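Local coordinates for protein thiosulfate sulfurtransferase TUM1 (Saccharomyces cerevisiae, PDB 3UTN) that relays persulfide sulfur from NFS1 to UBA4 for the 2-thiolation of the wobble uridine in tRNAs, and has thiosulfate sulfurtransferase activity, at residues M191-A201 with G229-L237; T278-V289 with V300-T311. All coordinates share one frame; numbering follows the deposited sequence. Where two conformers were deposited one is given.

Contact 1: residues M191-A201 with G229-L237; sequences MFQLVKSGELA and GHIPGTQPL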
loop_
_atom_site.group_PDB
_atom_site.type_symbol
_atom_site.label_atom_id
_atom_site.label_comp_id
_atom_site.label_asym_id
_atom_site.label_seq_id
_atom_site.Cartn_x
_atom_site.Cartn_y
_atom_site.Cartn_z
ATOM N N MET A 191 -13.554 4.637 -12.233
ATOM C CA MET A 191 -12.352 4.794 -13.037
ATOM C C MET A 191 -12.704 4.842 -14.506
ATOM O O MET A 191 -12.301 5.748 -15.225
ATOM C CB MET A 191 -11.383 3.644 -12.794
ATOM C CG MET A 191 -10.522 3.857 -11.578
ATOM S SD MET A 191 -9.689 5.448 -11.622
ATOM C CE MET A 191 -8.439 5.198 -12.874
ATOM N N PHE A 192 -13.472 3.854 -14.938
ATOM C CA PHE A 192 -13.851 3.774 -16.322
ATOM C C PHE A 192 -14.679 4.972 -16.742
ATOM O O PHE A 192 -14.393 5.568 -17.761
ATOM C CB PHE A 192 -14.590 2.483 -16.642
ATOM C CG PHE A 192 -14.847 2.316 -18.095
ATOM C CD1 PHE A 192 -13.789 2.113 -18.968
ATOM C CD2 PHE A 192 -16.134 2.420 -18.606
ATOM C CE1 PHE A 192 -14.013 1.977 -20.323
ATOM C CE2 PHE A 192 -16.364 2.287 -19.963
ATOM C CZ PHE A 192 -15.301 2.067 -20.823
ATOM N N GLN A 193 -15.684 5.325 -15.946
ATOM C CA GLN A 193 -16.508 6.494 -16.251
ATOM C C GLN A 193 -15.643 7.737 -16.357
ATOM O O GLN A 193 -15.776 8.507 -17.298
ATOM C CB GLN A 193 -17.624 6.697 -15.221
ATOM C CG GLN A 193 -18.513 7.914 -15.481
ATOM C CD GLN A 193 -19.016 8.027 -16.923
ATOM O OE1 GLN A 193 -19.102 7.038 -17.657
ATOM N NE2 GLN A 193 -19.357 9.245 -17.328
ATOM N N LEU A 194 -14.743 7.913 -15.394
ATOM C CA LEU A 194 -13.832 9.046 -15.406
ATOM C C LEU A 194 -13.021 9.080 -16.681
ATOM O O LEU A 194 -12.833 10.134 -17.279
ATOM C CB LEU A 194 -12.906 9.002 -14.192
ATOM C CG LEU A 194 -13.614 9.365 -12.890
ATOM C CD1 LEU A 194 -12.751 8.955 -11.714
ATOM C CD2 LEU A 194 -13.968 10.847 -12.864
ATOM N N VAL A 195 -12.555 7.913 -17.099
ATOM C CA VAL A 195 -11.747 7.816 -18.293
ATOM C C VAL A 195 -12.623 7.905 -19.530
ATOM O O VAL A 195 -12.295 8.622 -20.467
ATOM C CB VAL A 195 -10.925 6.522 -18.308
ATOM C CG1 VAL A 195 -10.196 6.366 -19.629
ATOM C CG2 VAL A 195 -9.938 6.542 -17.157
ATOM N N LYS A 196 -13.731 7.170 -19.517
ATOM C CA LYS A 196 -14.692 7.212 -20.611
ATOM C C LYS A 196 -15.169 8.639 -20.827
ATOM O O LYS A 196 -15.272 9.088 -21.959
ATOM C CB LYS A 196 -15.879 6.291 -20.334
ATOM C CG LYS A 196 -16.879 6.224 -21.473
ATOM C CD LYS A 196 -18.009 5.259 -21.163
ATOM C CE LYS A 196 -18.996 5.190 -22.319
ATOM N NZ LYS A 196 -18.317 4.966 -23.627
ATOM N N SER A 197 -15.441 9.351 -19.737
ATOM C CA SER A 197 -15.890 10.738 -19.821
ATOM C C SER A 197 -14.743 11.706 -20.088
ATOM O O SER A 197 -14.973 12.893 -20.306
ATOM C CB SER A 197 -16.633 11.139 -18.552
ATOM O OG SER A 197 -15.762 11.087 -17.440
ATOM N N GLY A 198 -13.513 11.193 -20.078
ATOM C CA GLY A 198 -12.321 12.008 -20.326
ATOM C C GLY A 198 -12.119 13.012 -19.214
ATOM O O GLY A 198 -11.522 14.071 -19.418
ATOM N N GLU A 199 -12.640 12.672 -18.040
ATOM C CA GLU A 199 -12.636 13.555 -16.889
ATOM C C GLU A 199 -11.640 13.095 -15.838
ATOM O O GLU A 199 -11.484 13.752 -14.812
ATOM C CB GLU A 199 -14.020 13.601 -16.255
ATOM C CG GLU A 199 -15.069 14.350 -17.056
ATOM C CD GLU A 199 -16.469 14.081 -16.541
ATOM O OE1 GLU A 199 -16.601 13.553 -15.415
ATOM O OE2 GLU A 199 -17.437 14.387 -17.268
ATOM N N LEU A 200 -10.985 11.962 -16.081
ATOM C CA LEU A 200 -10.056 11.426 -15.098
ATOM C C LEU A 200 -8.991 12.453 -14.743
ATOM O O LEU A 200 -8.885 12.848 -13.586
ATOM C CB LEU A 200 -9.422 10.112 -15.559
ATOM C CG LEU A 200 -8.424 9.541 -14.545
ATOM C CD1 LEU A 200 -9.082 9.242 -13.207
ATOM C CD2 LEU A 200 -7.745 8.298 -15.089
ATOM N N ALA A 201 -8.227 12.898 -15.738
ATOM C CA ALA A 201 -7.183 13.890 -15.509
ATOM C C ALA A 201 -7.775 15.232 -15.083
ATOM O O ALA A 201 -7.169 15.957 -14.297
ATOM C CB ALA A 201 -6.312 14.057 -16.743
ATOM N N GLY A 229 1.079 -0.088 -20.538
ATOM C CA GLY A 229 0.411 1.121 -20.956
ATOM C C GLY A 229 -0.293 1.645 -19.736
ATOM O O GLY A 229 -0.064 1.172 -18.624
ATOM N N HIS A 230 -1.170 2.612 -19.925
ATOM C CA HIS A 230 -1.789 3.217 -18.776
ATOM C C HIS A 230 -3.190 3.606 -19.031
ATOM O O HIS A 230 -3.671 3.593 -20.170
ATOM C CB HIS A 230 -0.996 4.418 -18.323
ATOM C CG HIS A 230 -0.886 5.486 -19.362
ATOM N ND1 HIS A 230 0.074 5.482 -20.298
ATOM C CD2 HIS A 230 -1.656 6.618 -19.591
ATOM C CE1 HIS A 230 -0.072 6.554 -21.086
ATOM N NE2 HIS A 230 -1.125 7.255 -20.643
ATOM N N ILE A 231 -3.862 3.939 -17.942
ATOM C CA ILE A 231 -5.217 4.393 -18.008
ATOM C C ILE A 231 -5.130 5.819 -18.505
ATOM O O ILE A 231 -4.387 6.623 -17.948
ATOM C CB ILE A 231 -5.884 4.337 -16.638
ATOM C CG1 ILE A 231 -5.798 2.919 -16.069
ATOM C CG2 ILE A 231 -7.328 4.787 -16.737
ATOM C CD1 ILE A 231 -6.135 2.839 -14.604
ATOM N N PRO A 232 -5.849 6.125 -19.589
ATOM C CA PRO A 232 -5.857 7.486 -20.081
ATOM C C PRO A 232 -6.236 8.427 -18.949
ATOM O O PRO A 232 -7.186 8.163 -18.207
ATOM C CB PRO A 232 -6.942 7.452 -21.155
ATOM C CG PRO A 232 -6.893 6.047 -21.655
ATOM C CD PRO A 232 -6.701 5.245 -20.405
ATOM N N GLY A 233 -5.457 9.487 -18.793
ATOM C CA GLY A 233 -5.712 10.468 -17.763
ATOM C C GLY A 233 -4.852 10.249 -16.541
ATOM O O GLY A 233 -4.767 11.114 -15.680
ATOM N N THR A 234 -4.215 9.086 -16.458
ATOM C CA THR A 234 -3.296 8.829 -15.372
ATOM C C THR A 234 -1.922 9.343 -15.738
ATOM O O THR A 234 -1.643 9.685 -16.886
ATOM C CB THR A 234 -3.183 7.337 -15.007
ATOM O OG1 THR A 234 -2.742 6.602 -16.151
ATOM C CG2 THR A 234 -4.520 6.797 -14.514
ATOM N N GLN A 235 -1.066 9.393 -14.737
ATOM C CA GLN A 235 0.278 9.873 -14.913
ATOM C C GLN A 235 1.184 8.890 -14.229
ATOM O O GLN A 235 0.776 8.255 -13.254
ATOM C CB GLN A 235 0.427 11.231 -14.264
ATOM C CG GLN A 235 -0.515 12.280 -14.803
ATOM C CD GLN A 235 -0.413 13.534 -13.988
ATOM O OE1 GLN A 235 0.543 14.274 -14.123
ATOM N NE2 GLN A 235 -1.380 13.763 -13.113
ATOM N N PRO A 236 2.414 8.746 -14.737
ATOM C CA PRO A 236 3.295 7.805 -14.091
ATOM C C PRO A 236 3.842 8.408 -12.815
ATOM O O PRO A 236 4.401 9.505 -12.820
ATOM C CB PRO A 236 4.409 7.617 -15.112
ATOM C CG PRO A 236 4.478 8.926 -15.821
ATOM C CD PRO A 236 3.080 9.466 -15.842
ATOM N N LEU A 237 3.642 7.705 -11.716
ATOM C CA LEU A 237 4.319 8.058 -10.494
ATOM C C LEU A 237 4.856 6.757 -9.931
ATOM O O LEU A 237 4.304 6.220 -8.978
ATOM C CB LEU A 237 3.373 8.770 -9.533
ATOM C CG LEU A 237 4.019 9.592 -8.416
ATOM C CD1 LEU A 237 5.038 10.585 -8.964
ATOM C CD2 LEU A 237 2.937 10.321 -7.644
#

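Contact 2: residues T278-V289 with V300-T311; sequences TICSCGTGVSGV and VPNVRLYDGSWT. With DMS (dimethyl sulfoxide), chain E.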
loop_
_atom_site.group_PDB
_atom_site.type_symbol
_atom_site.label_atom_id
_atom_site.label_comp_id
_atom_site.label_asym_id
_atom_site.label_seq_id
_atom_site.Cartn_x
_atom_site.Cartn_y
_atom_site.Cartn_z
ATOM N N THR A 278 -7.075 12.749 -5.754
ATOM C CA THR A 278 -6.067 11.952 -6.401
ATOM C C THR A 278 -6.480 10.508 -6.432
ATOM O O THR A 278 -7.104 9.998 -5.507
ATOM C CB THR A 278 -4.696 12.153 -5.738
ATOM O OG1 THR A 278 -4.295 13.508 -5.946
ATOM C CG2 THR A 278 -3.644 11.237 -6.346
ATOM N N ILE A 279 -6.169 9.865 -7.539
ATOM C CA ILE A 279 -6.353 8.452 -7.639
ATOM C C ILE A 279 -4.992 7.861 -7.871
ATOM O O ILE A 279 -4.231 8.323 -8.715
ATOM C CB ILE A 279 -7.314 8.072 -8.768
ATOM C CG1 ILE A 279 -8.709 8.600 -8.439
ATOM C CG2 ILE A 279 -7.316 6.564 -8.963
ATOM C CD1 ILE A 279 -9.686 8.555 -9.587
ATOM N N CYS A 280 -4.676 6.868 -7.065
ATOM C CA CYS A 280 -3.492 6.095 -7.281
ATOM C C CYS A 280 -3.894 4.734 -7.748
ATOM O O CYS A 280 -4.879 4.162 -7.295
ATOM C CB CYS A 280 -2.668 6.017 -6.015
ATOM S SG CYS A 280 -2.023 7.648 -5.628
ATOM N N SER A 281 -3.123 4.237 -8.689
ATOM C CA SER A 281 -3.306 2.914 -9.196
ATOM C C SER A 281 -1.906 2.402 -9.423
ATOM O O SER A 281 -0.931 3.140 -9.289
ATOM C CB SER A 281 -4.077 2.969 -10.510
ATOM O OG SER A 281 -3.365 3.740 -11.461
ATOM N N CYS A 282 -1.806 1.129 -9.744
ATOM C CA CYS A 282 -0.565 0.583 -10.241
ATOM C C CYS A 282 -1.001 -0.593 -11.059
ATOM O O CYS A 282 -2.009 -0.505 -11.759
ATOM C CB CYS A 282 0.342 0.153 -9.098
ATOM S SG CYS A 282 -0.520 -0.822 -7.861
ATOM N N GLY A 283 -0.270 -1.692 -10.962
ATOM C CA GLY A 283 -0.612 -2.887 -11.700
ATOM C C GLY A 283 -1.722 -3.621 -10.994
ATOM O O GLY A 283 -2.649 -4.122 -11.628
ATOM N N THR A 284 -1.636 -3.645 -9.666
ATOM C CA THR A 284 -2.434 -4.551 -8.856
ATOM C C THR A 284 -3.065 -3.871 -7.646
ATOM O O THR A 284 -3.881 -4.472 -6.951
ATOM C CB THR A 284 -1.568 -5.728 -8.356
ATOM O OG1 THR A 284 -0.534 -5.228 -7.503
ATOM C CG2 THR A 284 -0.918 -6.465 -9.515
ATOM N N GLY A 285 -2.673 -2.628 -7.383
ATOM C CA GLY A 285 -3.199 -1.886 -6.245
ATOM C C GLY A 285 -2.292 -1.885 -5.030
ATOM O O GLY A 285 -2.554 -1.155 -4.071
ATOM N N VAL A 286 -1.232 -2.695 -5.049
ATOM C CA VAL A 286 -0.307 -2.739 -3.913
ATOM C C VAL A 286 0.647 -1.545 -3.915
ATOM O O VAL A 286 0.690 -0.787 -2.952
ATOM C CB VAL A 286 0.455 -4.080 -3.782
ATOM C CG1 VAL A 286 -0.503 -5.193 -3.379
ATOM C CG2 VAL A 286 1.204 -4.441 -5.061
ATOM N N SER A 287 1.388 -1.366 -5.005
ATOM C CA SER A 287 2.330 -0.266 -5.094
ATOM C C SER A 287 1.599 1.060 -5.239
ATOM O O SER A 287 2.149 2.114 -4.935
ATOM C CB SER A 287 3.311 -0.479 -6.241
ATOM O OG SER A 287 2.674 -0.303 -7.478
ATOM N N GLY A 288 0.357 1.003 -5.713
ATOM C CA GLY A 288 -0.488 2.183 -5.770
ATOM C C GLY A 288 -0.642 2.800 -4.392
ATOM O O GLY A 288 -0.697 4.013 -4.253
ATOM N N VAL A 289 -0.709 1.960 -3.368
ATOM C CA VAL A 289 -0.845 2.465 -2.018
ATOM C C VAL A 289 0.463 3.078 -1.549
ATOM O O VAL A 289 0.466 3.987 -0.731
ATOM C CB VAL A 289 -1.299 1.390 -1.029
ATOM C CG1 VAL A 289 -1.408 1.991 0.358
ATOM C CG2 VAL A 289 -2.640 0.825 -1.461
ATOM N N VAL A 300 -1.209 15.519 0.186
ATOM C CA VAL A 300 -2.141 15.459 -0.930
ATOM C C VAL A 300 -3.442 14.882 -0.385
ATOM O O VAL A 300 -3.457 13.783 0.162
ATOM C CB VAL A 300 -1.608 14.613 -2.102
ATOM C CG1 VAL A 300 -2.613 14.579 -3.240
ATOM C CG2 VAL A 300 -0.271 15.152 -2.586
ATOM N N PRO A 301 -4.533 15.648 -0.496
ATOM C CA PRO A 301 -5.785 15.185 0.076
ATOM C C PRO A 301 -6.540 14.275 -0.868
ATOM O O PRO A 301 -6.256 14.247 -2.065
ATOM C CB PRO A 301 -6.572 16.477 0.290
ATOM C CG PRO A 301 -6.035 17.424 -0.724
ATOM C CD PRO A 301 -4.646 16.992 -1.092
ATOM N N ASN A 302 -7.496 13.539 -0.309
ATOM C CA ASN A 302 -8.462 12.780 -1.084
ATOM C C ASN A 302 -7.769 11.955 -2.138
ATOM O O ASN A 302 -8.057 12.043 -3.335
ATOM C CB ASN A 302 -9.495 13.715 -1.693
ATOM C CG ASN A 302 -10.166 14.572 -0.649
ATOM O OD1 ASN A 302 -10.643 14.066 0.364
ATOM N ND2 ASN A 302 -10.184 15.874 -0.878
ATOM N N VAL A 303 -6.813 11.175 -1.663
ATOM C CA VAL A 303 -6.124 10.252 -2.512
ATOM C C VAL A 303 -6.860 8.956 -2.333
ATOM O O VAL A 303 -7.074 8.495 -1.219
ATOM C CB VAL A 303 -4.661 10.085 -2.112
ATOM C CG1 VAL A 303 -3.934 9.256 -3.157
ATOM C CG2 VAL A 303 -4.011 11.445 -1.975
ATOM N N ARG A 304 -7.293 8.393 -3.443
ATOM C CA ARG A 304 -7.903 7.099 -3.399
ATOM C C ARG A 304 -7.064 6.156 -4.201
ATOM O O ARG A 304 -6.258 6.566 -5.035
ATOM C CB ARG A 304 -9.316 7.160 -3.943
ATOM C CG ARG A 304 -10.276 7.865 -3.009
ATOM C CD ARG A 304 -11.664 7.850 -3.608
ATOM N NE ARG A 304 -11.650 8.465 -4.929
ATOM C CZ ARG A 304 -12.529 8.194 -5.883
ATOM N NH1 ARG A 304 -13.488 7.296 -5.672
ATOM N NH2 ARG A 304 -12.432 8.804 -7.052
ATOM N N LEU A 305 -7.229 4.884 -3.910
ATOM C CA LEU A 305 -6.552 3.874 -4.655
ATOM C C LEU A 305 -7.541 3.266 -5.605
ATOM O O LEU A 305 -8.598 2.787 -5.194
ATOM C CB LEU A 305 -6.005 2.797 -3.736
ATOM C CG LEU A 305 -5.310 1.690 -4.518
ATOM C CD1 LEU A 305 -3.880 2.084 -4.828
ATOM C CD2 LEU A 305 -5.360 0.410 -3.722
ATOM N N TYR A 306 -7.196 3.292 -6.881
ATOM C CA TYR A 306 -7.888 2.477 -7.833
ATOM C C TYR A 306 -7.349 1.081 -7.589
ATOM O O TYR A 306 -6.299 0.705 -8.093
ATOM C CB TYR A 306 -7.628 2.938 -9.263
ATOM C CG TYR A 306 -8.149 1.963 -10.281
ATOM C CD1 TYR A 306 -9.281 1.195 -10.015
ATOM C CD2 TYR A 306 -7.520 1.806 -11.503
ATOM C CE1 TYR A 306 -9.768 0.303 -10.942
ATOM C CE2 TYR A 306 -8.009 0.915 -12.443
ATOM C CZ TYR A 306 -9.128 0.165 -12.148
ATOM O OH TYR A 306 -9.618 -0.726 -13.058
ATOM N N ASP A 307 -8.080 0.326 -6.784
ATOM C CA ASP A 307 -7.590 -0.947 -6.319
ATOM C C ASP A 307 -7.439 -1.913 -7.480
ATOM O O ASP A 307 -6.395 -2.540 -7.630
ATOM C CB ASP A 307 -8.511 -1.506 -5.249
ATOM C CG ASP A 307 -7.944 -2.723 -4.580
ATOM O OD1 ASP A 307 -6.708 -2.894 -4.581
ATOM O OD2 ASP A 307 -8.740 -3.515 -4.054
ATOM N N GLY A 308 -8.472 -1.998 -8.317
ATOM C CA GLY A 308 -8.438 -2.861 -9.493
ATOM C C GLY A 308 -7.161 -2.615 -10.253
ATOM O O GLY A 308 -6.521 -3.544 -10.756
ATOM N N SER A 309 -6.784 -1.341 -10.307
ATOM C CA SER A 309 -5.541 -0.916 -10.919
ATOM C C SER A 309 -5.443 -1.385 -12.361
ATOM O O SER A 309 -6.443 -1.775 -12.979
ATOM C CB SER A 309 -4.343 -1.370 -10.084
ATOM O OG SER A 309 -4.148 -0.483 -9.001
ATOM N N TRP A 310 -4.227 -1.356 -12.881
ATOM C CA TRP A 310 -3.994 -1.588 -14.282
ATOM C C TRP A 310 -4.521 -2.910 -14.741
ATOM O O TRP A 310 -5.134 -3.006 -15.800
ATOM C CB TRP A 310 -2.517 -1.482 -14.589
ATOM C CG TRP A 310 -2.260 -1.651 -16.047
ATOM C CD1 TRP A 310 -1.496 -2.621 -16.666
ATOM C CD2 TRP A 310 -2.808 -0.843 -17.130
ATOM N NE1 TRP A 310 -1.509 -2.457 -18.023
ATOM C CE2 TRP A 310 -2.277 -1.408 -18.367
ATOM C CE3 TRP A 310 -3.642 0.263 -17.196
ATOM C CZ2 TRP A 310 -2.591 -0.879 -19.607
ATOM C CZ3 TRP A 310 -3.955 0.780 -18.448
ATOM C CH2 TRP A 310 -3.438 0.226 -19.623
ATOM N N THR A 311 -4.299 -3.936 -13.929
ATOM C CA THR A 311 -4.730 -5.283 -14.267
ATOM C C THR A 311 -6.223 -5.340 -14.513
ATOM O O THR A 311 -6.669 -5.768 -15.578
ATOM C CB THR A 311 -4.353 -6.277 -13.167
ATOM O OG1 THR A 311 -2.930 -6.269 -13.018
ATOM C CG2 THR A 311 -4.824 -7.669 -13.542
HETATM S S DMS E . -9.398 17.841 -3.820
HETATM O O DMS E . -9.581 16.581 -3.076
HETATM C C1 DMS E . -10.423 19.031 -3.142
HETATM C C2 DMS E . -7.873 18.479 -3.424
HETATM O O HOH W 1 -5.441 15.200 -4.316
HETATM O O HOH W 2 -9.832 10.454 -5.291
#

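Contact 1: residues M191-A201 with G229-L237
Met191 and Ile231 meet at their methyl ends: CE of Met191 lies 3.7 Å from CD1 of Ile231, the two chains crossing at about a right angle. The methionine's thioether is bent at both chi2 (-53°) and chi3 (-73°), which folds CE round toward the isoleucine. One turn on, Val195 points toward 229-237 and splits its branches between two neighbours. CG1 lies against the Pro232 ring, 3.8 Å from CD, while CG2 faces Ile231 and the Pro232 carbonyl. Leu200 completes the tight part, its CD2 set 3.6 Å from CG2 of Thr234 and also close to Pro232 O. An alanine in place of Val195 would probably leave the Pro232 ring without its partner on the helix and open a gap beside Ile231. Trp313 closes over Val195 and Ile231 from helix 309-317.

The end at Ala201 and Gly233 is partly exposed, yet the backbones come close, their CA atoms 4.4 Å apart. Here a small methyl, Ala201 CB, rests 3.5 Å from Gly233 O. Gly233 has no side chain, which allows this approach; a CB there would clash with Leu200 CB. Between helix and short helix, Gly198 takes positive phi in a Schellman motif that ends the first helix. On the other segment, the chain turns into strand 234-236 through a type II beta turn, Ile231 to Thr234, packed here against a helix flanking the parallel sheet of a rhodanese domain.

Contact 2: residues T278-V289 with V300-T311
Gly283 O is gripped twice by Thr311: the backbone N donates from 2.8 Å, and the hydroxyl OG1 reaches the same oxygen from 2.6 Å, standing 44° out of the carbonyl plane. With chi1 at -60°, OG1 of Thr311 sits beside its own backbone N, which lets one residue deliver both bonds. Next to it, Trp310 N donates to Cys282 O in the carbonyl plane, so the first turn of helix 309-317 is pinned to the start of the catalytic loop. Ser309 OG is a bridge: it accepts from Cys282 N at 2.9 Å, with an N-H...O angle of 166°, and donates to Tyr306 O. This ties the backbone of Cys282, the residue that forms the persulfide intermediate in catalysis, to the carbonyl of Tyr306, next to Leu305 in the neighbouring strand.

Farther back the strands run parallel, and Thr278 N, Arg304 N, Cys280 N and Tyr306 N bond in turn across them. On one face Thr278 and Val303 lie side by side, and Cys280 SG touches Val303 CG1 at 3.5 Å. Leu305 is on this face too; its CD2 meets Val289 CG2 of helix 286-297 at 3.6 Å, crossing it at about a right angle. On the other face Ile279 runs alongside Arg304, with CD1 3.7 Å from NH2, and CG2 of Ile279 packs on Tyr306 CB. A water accepts a hydrogen bond from NE of Arg304 and donates one to Thr278 O, while NH2 forms a salt bridge with Glu190. The Asp307 carboxylate forms a salt bridge with Arg129 through OD1 and accepts from Phe95 N through OD2. Strand, cysteine loop and helix 286-297 followed by a parallel strand form a right-handed beta-alpha-beta crossover, with Cys282 in the active-site loop of the rhodanese fold.

In the fold
Along the chain the two contacts come in series. Contact 1 closes first, drawing 229-237 back onto 191-201 across 27 intervening residues that include strand 205-208 and helix 212-216. Contact 2 opens afterwards and closes a shorter loop, made mostly of helix 286-297, so neither nests in the other nor crosses it. They meet around helix 309-317 and strand 303-306: the Trp310 ring packs on the backbone of His230 and Ile231, and Met191 packs on Tyr306. Both reach the same five-stranded parallel sheet, contact 2 joining two adjacent strands, 278-281 and 303-306, and contact 1 leading into edge strand 234-236. Their centres are about 12 Å apart.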